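Local coordinates for protein ferulic acid esterase, AmCE1/Fae1A (Anaeromyces mucronatus, PDB 5CXX) that probably hydrolyses feruloyl esters, releasing ferulic acid, which it binds in a pocket, at residues 40-45 and 134-139; 93-98 and 141-146. All coordinates share one frame; numbering follows the deposited sequence. Where two conformers were deposited one is given.

Overall arrangement
Contacts 1 and 2 lie side by side on the central mixed sheet of an alpha/beta-hydrolase, their centres about 9 Å apart. Their segments alternate along the chain: 40-45, 93-98, 134-139, then 141-146. Strands 38-45 and 95-99 are antiparallel neighbours, joined by probable backbone hydrogen bonds from Ile45 N to Ile96 O (2.8 Å) and from Leu98 N to Asn43 O (2.8 Å). Helix 125-140 supplies the second segment of contact 1, and the loop leaving it supplies that of contact 2. Met137 CE also packs on Val97 CG2 at 3.6 Å. Together the two contacts illustrate how one helix and its exit loop are seated across adjacent strands before the chain enters strand 150-155.

Contact 1: residues 40-45 and 134-139; sequences RKMNVI and MPYMEE
Met42 and Val44 of strand 40-45 look toward Tyr136 and Met137 of helix 134-139, with the two axes 12.1 Å apart at closest approach and their N-to-C directions 45° apart. Val44 and Met137 have the nearest CA atoms, 9.2 Å from each other, and the gap is bridged by side chains alone, with most of the reach coming from the two methionines and the tyrosine. Met42 has CG between the backbone N and the carbonyl carbon (chi1 55°), and the extended chain beyond carries CE to 3.4 Å from Tyr136 CD1. The methyl comes at the ring obliquely, the closest touch of the interface. In Met137, chi1 and a bend at chi2 (-55°) bring SD to 4.1 Å from both Met42 CE and Val44 CG2; a further bend at chi3 sets its CE methyl 4.2 Å from Val44 CG1. Val44 and Met137 thus meet tip to tip. Met137 also touches Ile95, while the Tyr136 ring stacks with His140. This is the helix-on-sheet packing of layered alpha/beta folds, to which the alpha/beta-hydrolase fold belongs; here it joins helix 125-140 to strand 38-45, next to the outermost strand 26-33.

Contact 2: residues 93-98 and 141-146; sequences EMIIVL and YSILTG
Ile95, at the start of strand 95-98, meets the loop residues Tyr141, Ser142 and Ile143 through a single methyl, CD1. The closest CA atoms, those of Ile95 and Ile143, are 8.0 Å apart, and the close packing is confined to one pair of methyl groups. There Ile95 CD1 lies 3.9 Å from Ile143 CG2, the two isoleucines crossing at about a right angle. Ile95 reaches this point because CG1 stands anti to its carbonyl carbon (chi1 -68°) and the chain then runs out extended to CD1. On the loop, Ile143 places CG1 between its own N and carbonyl carbon (chi1 73°), which leaves the shorter branch, CG2, to do the touching. The same Ile95 methyl is 4.2 Å from Ser142 O and 4.4 Å from Tyr141 CB, looser approaches, one to a backbone oxygen and one to a side-chain carbon. Tyr141 also leans on Val44 of strand 38-45.

Outward from this point the contact opens. Tyr141, Ser142 and Ile143 are all partly exposed, and beyond them the loop diverges from the strand toward an exposed Thr145. Polar links outside the strand hold this loop. Ser142 centres an inverse gamma turn with a weak bond, Ile143 N to Tyr141 O (3.1 Å). Firmer anchors come from Ser142 OG, bonded to the backbone oxygens of Lys54 and Glu52, and from Ser142 N, bonded to Tyr50 OH. The chemistry is consistent with the turn after the helix being held by polar bonds to residues 50-54, while the contact with Ile95, van der Waals only, adds apolar packing where the loop leaves helix 125-140 and passes strand 95-99.

Contact 1: residues 40-45 and 134-139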
ATOM      1  N   ARG A  40     -13.235 -13.830   5.171  1.00 19.52           N
ATOM      2  CA  ARG A  40     -12.331 -13.251   4.185  1.00 17.31           C
ATOM      3  C   ARG A  40     -10.942 -13.873   4.299  1.00 19.90           C
ATOM      4  O   ARG A  40     -10.669 -14.632   5.227  1.00 20.45           O
ATOM      5  CB  ARG A  40     -12.245 -11.734   4.361  1.00 19.55           C
ATOM      6  CG  ARG A  40     -13.584 -11.055   4.600  1.00 19.13           C
ATOM      7  CD  ARG A  40     -13.459  -9.544   4.500  1.00 17.34           C
ATOM      8  NE  ARG A  40     -13.267  -9.101   3.122  1.00 16.91           N
ATOM      9  CZ  ARG A  40     -12.134  -8.589   2.652  1.00 17.81           C
ATOM     10  NH1 ARG A  40     -11.084  -8.451   3.451  1.00 17.43           N
ATOM     11  NH2 ARG A  40     -12.050  -8.213   1.383  1.00 18.36           N
ATOM     12  N   LYS A  41     -10.067 -13.549   3.351  1.00 18.07           N
ATOM     13  CA  LYS A  41      -8.692 -14.075   3.367  1.00 20.19           C
ATOM     14  C   LYS A  41      -7.679 -12.950   3.298  1.00 18.47           C
ATOM     15  O   LYS A  41      -7.942 -11.903   2.690  1.00 18.40           O
ATOM     16  CB  LYS A  41      -8.458 -14.995   2.176  1.00 22.26           C
ATOM     17  CG  LYS A  41      -9.337 -16.371   2.319  1.00 29.33           C
ATOM     18  CD  LYS A  41      -9.076 -17.376   1.209  1.00 44.73           C
ATOM     19  CE  LYS A  41      -9.671 -18.754   1.539  1.00 51.61           C
ATOM     20  NZ  LYS A  41     -10.922 -18.606   2.305  1.00 55.16           N
ATOM     21  N   MET A  42      -6.521 -13.185   3.927  1.00 19.34           N
ATOM     22  CA  MET A  42      -5.371 -12.270   3.756  1.00 16.63           C
ATOM     23  C   MET A  42      -4.110 -13.145   3.839  1.00 18.37           C
ATOM     24  O   MET A  42      -4.128 -14.197   4.487  1.00 22.02           O
ATOM     25  CB  MET A  42      -5.282 -11.152   4.843  1.00 18.61           C
ATOM     26  CG  MET A  42      -5.257 -11.722   6.272  1.00 18.95           C
ATOM     27  SD  MET A  42      -5.418 -10.241   7.325  1.00 20.84           S
ATOM     28  CE  MET A  42      -5.527 -11.014   8.973  1.00 22.08           C
ATOM     29  N   ASN A  43      -3.007 -12.700   3.204  1.00 17.21           N
ATOM     30  CA  ASN A  43      -1.727 -13.351   3.467  1.00 17.06           C
ATOM     31  C   ASN A  43      -1.007 -12.629   4.569  1.00 18.20           C
ATOM     32  O   ASN A  43      -0.904 -11.388   4.581  1.00 18.46           O
ATOM     33  CB  ASN A  43      -0.855 -13.346   2.233  1.00 17.20           C
ATOM     34  CG  ASN A  43      -1.368 -14.330   1.194  1.00 19.24           C
ATOM     35  OD1 ASN A  43      -1.492 -15.521   1.474  1.00 20.70           O
ATOM     36  ND2 ASN A  43      -1.708 -13.832   0.002  1.00 19.25           N
ATOM     37  N   VAL A  44      -0.473 -13.423   5.479  1.00 17.85           N
ATOM     38  CA  VAL A  44       0.448 -12.910   6.480  1.00 18.12           C
ATOM     39  C   VAL A  44       1.840 -13.476   6.198  1.00 18.67           C
ATOM     40  O   VAL A  44       2.018 -14.694   6.136  1.00 19.62           O
ATOM     41  CB  VAL A  44      -0.021 -13.271   7.902  1.00 19.45           C
ATOM     42  CG1 VAL A  44       1.000 -12.784   8.964  1.00 20.60           C
ATOM     43  CG2 VAL A  44      -1.385 -12.611   8.166  1.00 20.67           C
ATOM     44  N   ILE A  45       2.809 -12.575   6.103  1.00 18.55           N
ATOM     45  CA  ILE A  45       4.200 -12.946   5.802  1.00 18.60           C
ATOM     46  C   ILE A  45       5.050 -12.557   7.022  1.00 19.36           C
ATOM     47  O   ILE A  45       5.363 -11.368   7.219  1.00 19.14           O
ATOM     48  CB  ILE A  45       4.647 -12.240   4.531  1.00 19.73           C
ATOM     49  CG1 ILE A  45       3.740 -12.605   3.330  1.00 20.79           C
ATOM     50  CG2 ILE A  45       6.160 -12.549   4.274  1.00 21.72           C
ATOM     51  CD1 ILE A  45       3.775 -11.446   2.232  1.00 21.52           C
ATOM     52  N   MET A 134      -6.638  -4.862  11.627  1.00 17.95           N
ATOM     53  CA  MET A 134      -5.676  -4.404  12.621  0.73 17.06           C
ATOM     54  C   MET A 134      -5.892  -5.060  13.977  1.00 21.16           C
ATOM     55  O   MET A 134      -4.934  -5.546  14.603  1.00 21.62           O
ATOM     56  CB  MET A 134      -5.697  -2.869  12.743  0.73 19.46           C
ATOM     57  CG  MET A 134      -4.961  -2.270  11.627  0.73 19.10           C
ATOM     58  SD  MET A 134      -5.145  -0.482  11.680  0.73 21.20           S
ATOM     59  CE  MET A 134      -3.801  -0.102  12.772  0.73 23.83           C
ATOM     60  N   PRO A 135      -7.165  -5.151  14.465  1.00 19.15           N
ATOM     61  CA  PRO A 135      -7.342  -5.899  15.729  1.00 22.17           C
ATOM     62  C   PRO A 135      -6.963  -7.386  15.589  1.00 20.99           C
ATOM     63  O   PRO A 135      -6.417  -7.978  16.522  1.00 23.37           O
ATOM     64  CB  PRO A 135      -8.845  -5.740  16.032  1.00 23.94           C
ATOM     65  CG  PRO A 135      -9.218  -4.422  15.333  1.00 24.36           C
ATOM     66  CD  PRO A 135      -8.382  -4.372  14.101  1.00 20.90           C
ATOM     67  N   TYR A 136      -7.243  -8.003  14.439  1.00 20.10           N
ATOM     68  CA  TYR A 136      -6.854  -9.409  14.274  1.00 22.33           C
ATOM     69  C   TYR A 136      -5.338  -9.570  14.448  1.00 21.13           C
ATOM     70  O   TYR A 136      -4.848 -10.459  15.131  1.00 20.73           O
ATOM     71  CB  TYR A 136      -7.291  -9.874  12.885  1.00 21.80           C
ATOM     72  CG  TYR A 136      -7.052 -11.366  12.706  1.00 21.13           C
ATOM     73  CD1 TYR A 136      -5.791 -11.838  12.309  1.00 22.77           C
ATOM     74  CD2 TYR A 136      -8.091 -12.293  12.910  1.00 20.56           C
ATOM     75  CE1 TYR A 136      -5.552 -13.238  12.178  1.00 21.78           C
ATOM     76  CE2 TYR A 136      -7.866 -13.649  12.765  1.00 21.57           C
ATOM     77  CZ  TYR A 136      -6.594 -14.109  12.425  1.00 23.83           C
ATOM     78  OH  TYR A 136      -6.401 -15.481  12.312  1.00 25.61           O
ATOM     79  N   MET A 137      -4.594  -8.695  13.774  1.00 20.28           N
ATOM     80  CA  MET A 137      -3.127  -8.789  13.837  1.00 20.62           C
ATOM     81  C   MET A 137      -2.643  -8.617  15.248  1.00 23.54           C
ATOM     82  O   MET A 137      -1.729  -9.346  15.662  1.00 23.41           O
ATOM     83  CB  MET A 137      -2.469  -7.718  12.930  1.00 18.30           C
ATOM     84  CG  MET A 137      -2.707  -7.979  11.424  1.00 20.39           C
ATOM     85  SD  MET A 137      -2.175  -9.638  10.859  1.00 20.27           S
ATOM     86  CE  MET A 137      -0.372  -9.521  11.182  1.00 21.32           C
ATOM     87  N   GLU A 138      -3.243  -7.665  15.976  1.00 21.06           N
ATOM     88  CA  GLU A 138      -2.816  -7.426  17.397  1.00 22.40           C
ATOM     89  C   GLU A 138      -3.108  -8.639  18.280  1.00 24.63           C
ATOM     90  O   GLU A 138      -2.332  -9.005  19.188  1.00 27.17           O
ATOM     91  CB  GLU A 138      -3.494  -6.170  17.965  1.00 22.35           C
ATOM     92  CG  GLU A 138      -2.772  -5.777  19.298  1.00 29.43           C
ATOM     93  CD  GLU A 138      -3.241  -4.473  19.927  1.00 43.30           C
ATOM     94  OE1 GLU A 138      -3.981  -3.715  19.271  1.00 39.52           O
ATOM     95  OE2 GLU A 138      -2.838  -4.211  21.102  1.00 43.57           O
ATOM     96  N   GLU A 139      -4.215  -9.313  17.999  1.00 22.23           N
ATOM     97  CA  GLU A 139      -4.603 -10.470  18.819  1.00 24.41           C
ATOM     98  C   GLU A 139      -3.788 -11.719  18.516  1.00 26.37           C
ATOM     99  O   GLU A 139      -3.594 -12.561  19.415  1.00 32.34           O
ATOM    100  CB  GLU A 139      -6.095 -10.733  18.583  1.00 26.78           C
ATOM    101  CG  GLU A 139      -6.709 -11.969  19.293  1.00 49.56           C
ATOM    102  CD  GLU A 139      -6.732 -11.847  20.827  1.00 60.37           C
ATOM    103  OE1 GLU A 139      -7.196 -10.803  21.349  1.00 63.58           O
ATOM    104  OE2 GLU A 139      -6.331 -12.817  21.517  1.00 65.70           O
TER

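Contact 2: residues 93-98 and 141-146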
ATOM      1  N   GLU A  93      13.392  -5.417  10.285  1.00 25.21           N
ATOM      2  CA  GLU A  93      12.540  -6.627  10.257  1.00 23.64           C
ATOM      3  C   GLU A  93      11.078  -6.265  10.398  1.00 22.46           C
ATOM      4  O   GLU A  93      10.731  -5.390  11.177  1.00 23.65           O
ATOM      5  CB  GLU A  93      12.900  -7.585  11.398  1.00 27.64           C
ATOM      6  CG  GLU A  93      14.262  -8.161  11.302  1.00 35.78           C
ATOM      7  CD  GLU A  93      14.437  -9.305  12.285  1.00 41.50           C
ATOM      8  OE1 GLU A  93      14.092  -9.125  13.465  1.00 43.71           O
ATOM      9  OE2 GLU A  93      14.902 -10.376  11.871  1.00 48.56           O
ATOM     10  N   MET A  94      10.216  -6.899   9.620  1.00 20.73           N
ATOM     11  CA  MET A  94       8.830  -6.493   9.675  1.00 19.21           C
ATOM     12  C   MET A  94       7.927  -7.655   9.302  1.00 21.39           C
ATOM     13  O   MET A  94       8.371  -8.629   8.736  1.00 20.43           O
ATOM     14  CB  MET A  94       8.547  -5.301   8.684  1.00 21.45           C
ATOM     15  CG  MET A  94       8.890  -5.692   7.245  1.00 19.18           C
ATOM     16  SD  MET A  94       8.681  -4.309   6.070  1.00 20.70           S
ATOM     17  CE  MET A  94      10.108  -3.355   6.551  1.00 19.81           C
ATOM     18  N   ILE A  95       6.637  -7.493   9.623  1.00 18.34           N
ATOM     19  CA  ILE A  95       5.560  -8.390   9.155  1.00 17.31           C
ATOM     20  C   ILE A  95       4.880  -7.731   7.954  1.00 19.76           C
ATOM     21  O   ILE A  95       4.608  -6.517   8.012  1.00 19.62           O
ATOM     22  CB  ILE A  95       4.538  -8.588  10.281  1.00 17.65           C
ATOM     23  CG1 ILE A  95       5.187  -9.406  11.461  1.00 19.30           C
ATOM     24  CG2 ILE A  95       3.300  -9.304   9.747  1.00 18.83           C
ATOM     25  CD1 ILE A  95       4.287  -9.390  12.696  1.00 22.78           C
ATOM     26  N   ILE A  96       4.635  -8.478   6.884  1.00 17.62           N
ATOM     27  CA  ILE A  96       3.945  -7.929   5.715  1.00 16.34           C
ATOM     28  C   ILE A  96       2.581  -8.618   5.612  1.00 15.42           C
ATOM     29  O   ILE A  96       2.483  -9.860   5.694  1.00 16.94           O
ATOM     30  CB  ILE A  96       4.751  -8.226   4.425  1.00 18.02           C
ATOM     31  CG1 ILE A  96       6.167  -7.599   4.493  1.00 21.01           C
ATOM     32  CG2 ILE A  96       3.964  -7.657   3.148  1.00 22.26           C
ATOM     33  CD1 ILE A  96       7.002  -8.212   3.339  1.00 24.87           C
ATOM     34  N   VAL A  97       1.524  -7.816   5.486  1.00 15.42           N
ATOM     35  CA  VAL A  97       0.155  -8.347   5.329  1.00 16.01           C
ATOM     36  C   VAL A  97      -0.378  -7.946   3.960  1.00 16.41           C
ATOM     37  O   VAL A  97      -0.333  -6.771   3.598  1.00 16.00           O
ATOM     38  CB  VAL A  97      -0.759  -7.813   6.462  1.00 16.18           C
ATOM     39  CG1 VAL A  97      -2.253  -8.297   6.269  1.00 17.60           C
ATOM     40  CG2 VAL A  97      -0.216  -8.259   7.867  1.00 15.62           C
ATOM     41  N   LEU A  98      -0.881  -8.922   3.214  1.00 16.63           N
ATOM     42  CA  LEU A  98      -1.514  -8.661   1.888  1.00 15.64           C
ATOM     43  C   LEU A  98      -3.005  -8.945   2.035  1.00 15.36           C
ATOM     44  O   LEU A  98      -3.453 -10.112   2.006  1.00 16.30           O
ATOM     45  CB  LEU A  98      -0.939  -9.547   0.784  1.00 16.92           C
ATOM     46  CG  LEU A  98       0.585  -9.631   0.704  1.00 19.65           C
ATOM     47  CD1 LEU A  98       0.987 -10.517  -0.505  1.00 19.57           C
ATOM     48  CD2 LEU A  98       1.176  -8.207   0.601  1.00 19.48           C
ATOM     49  N   TYR A 141      -0.682 -12.026  16.497  1.00 22.11           N
ATOM     50  CA  TYR A 141       0.748 -11.944  16.189  1.00 24.13           C
ATOM     51  C   TYR A 141       1.451 -11.008  17.135  1.00 24.14           C
ATOM     52  O   TYR A 141       0.823 -10.175  17.800  1.00 26.40           O
ATOM     53  CB  TYR A 141       0.967 -11.485  14.744  1.00 22.61           C
ATOM     54  CG  TYR A 141       0.366 -12.486  13.774  1.00 22.30           C
ATOM     55  CD1 TYR A 141       1.028 -13.688  13.485  1.00 24.31           C
ATOM     56  CD2 TYR A 141      -0.898 -12.266  13.170  1.00 21.72           C
ATOM     57  CE1 TYR A 141       0.457 -14.630  12.608  1.00 26.23           C
ATOM     58  CE2 TYR A 141      -1.433 -13.193  12.296  1.00 25.68           C
ATOM     59  CZ  TYR A 141      -0.760 -14.351  12.021  1.00 27.47           C
ATOM     60  OH  TYR A 141      -1.319 -15.301  11.168  1.00 27.56           O
ATOM     61  N   SER A 142       2.769 -11.148  17.207  1.00 23.26           N
ATOM     62  CA  SER A 142       3.534 -10.308  18.135  0.59 22.63           C
ATOM     63  C   SER A 142       3.954  -9.036  17.397  1.00 24.15           C
ATOM     64  O   SER A 142       5.032  -8.944  16.819  1.00 25.21           O
ATOM     65  CB  SER A 142       4.742 -11.066  18.672  0.59 25.08           C
ATOM     66  OG  SER A 142       5.367 -10.294  19.665  0.59 27.62           O
ATOM     67  N   ILE A 143       3.057  -8.066  17.394  1.00 23.60           N
ATOM     68  CA  ILE A 143       3.282  -6.835  16.641  1.00 22.21           C
ATOM     69  C   ILE A 143       3.598  -5.652  17.560  1.00 26.22           C
ATOM     70  O   ILE A 143       3.284  -5.645  18.749  1.00 27.19           O
ATOM     71  CB  ILE A 143       2.046  -6.463  15.782  1.00 25.10           C
ATOM     72  CG1 ILE A 143       0.899  -5.939  16.653  1.00 24.21           C
ATOM     73  CG2 ILE A 143       1.575  -7.710  14.945  1.00 24.98           C
ATOM     74  CD1 ILE A 143      -0.288  -5.346  15.740  1.00 25.35           C
ATOM     75  N   LEU A 144       4.261  -4.669  16.976  1.00 23.08           N
ATOM     76  CA  LEU A 144       4.379  -3.332  17.562  1.00 25.87           C
ATOM     77  C   LEU A 144       3.164  -2.544  17.110  1.00 24.31           C
ATOM     78  O   LEU A 144       2.782  -2.595  15.948  1.00 25.97           O
ATOM     79  CB  LEU A 144       5.643  -2.648  17.096  1.00 24.57           C
ATOM     80  CG  LEU A 144       6.921  -3.237  17.690  1.00 27.81           C
ATOM     81  CD1 LEU A 144       8.119  -2.608  17.004  1.00 27.19           C
ATOM     82  CD2 LEU A 144       6.949  -3.004  19.229  1.00 27.87           C
ATOM     83  N   THR A 145       2.541  -1.834  18.038  1.00 26.32           N
ATOM     84  CA  THR A 145       1.391  -1.008  17.661  1.00 25.25           C
ATOM     85  C   THR A 145       1.814   0.465  17.641  1.00 24.70           C
ATOM     86  O   THR A 145       2.905   0.826  18.086  1.00 27.70           O
ATOM     87  CB  THR A 145       0.236  -1.138  18.640  1.00 24.76           C
ATOM     88  OG1 THR A 145       0.740  -0.868  19.954  1.00 32.74           O
ATOM     89  CG2 THR A 145      -0.321  -2.585  18.609  1.00 30.84           C
ATOM     90  N   GLY A 146       0.901   1.291  17.143  1.00 25.95           N
ATOM     91  CA  GLY A 146       1.153   2.733  17.120  1.00 25.11           C
ATOM     92  C   GLY A 146       1.524   3.144  15.694  1.00 23.00           C
ATOM     93  O   GLY A 146       2.052   2.346  14.904  1.00 22.57           O
TER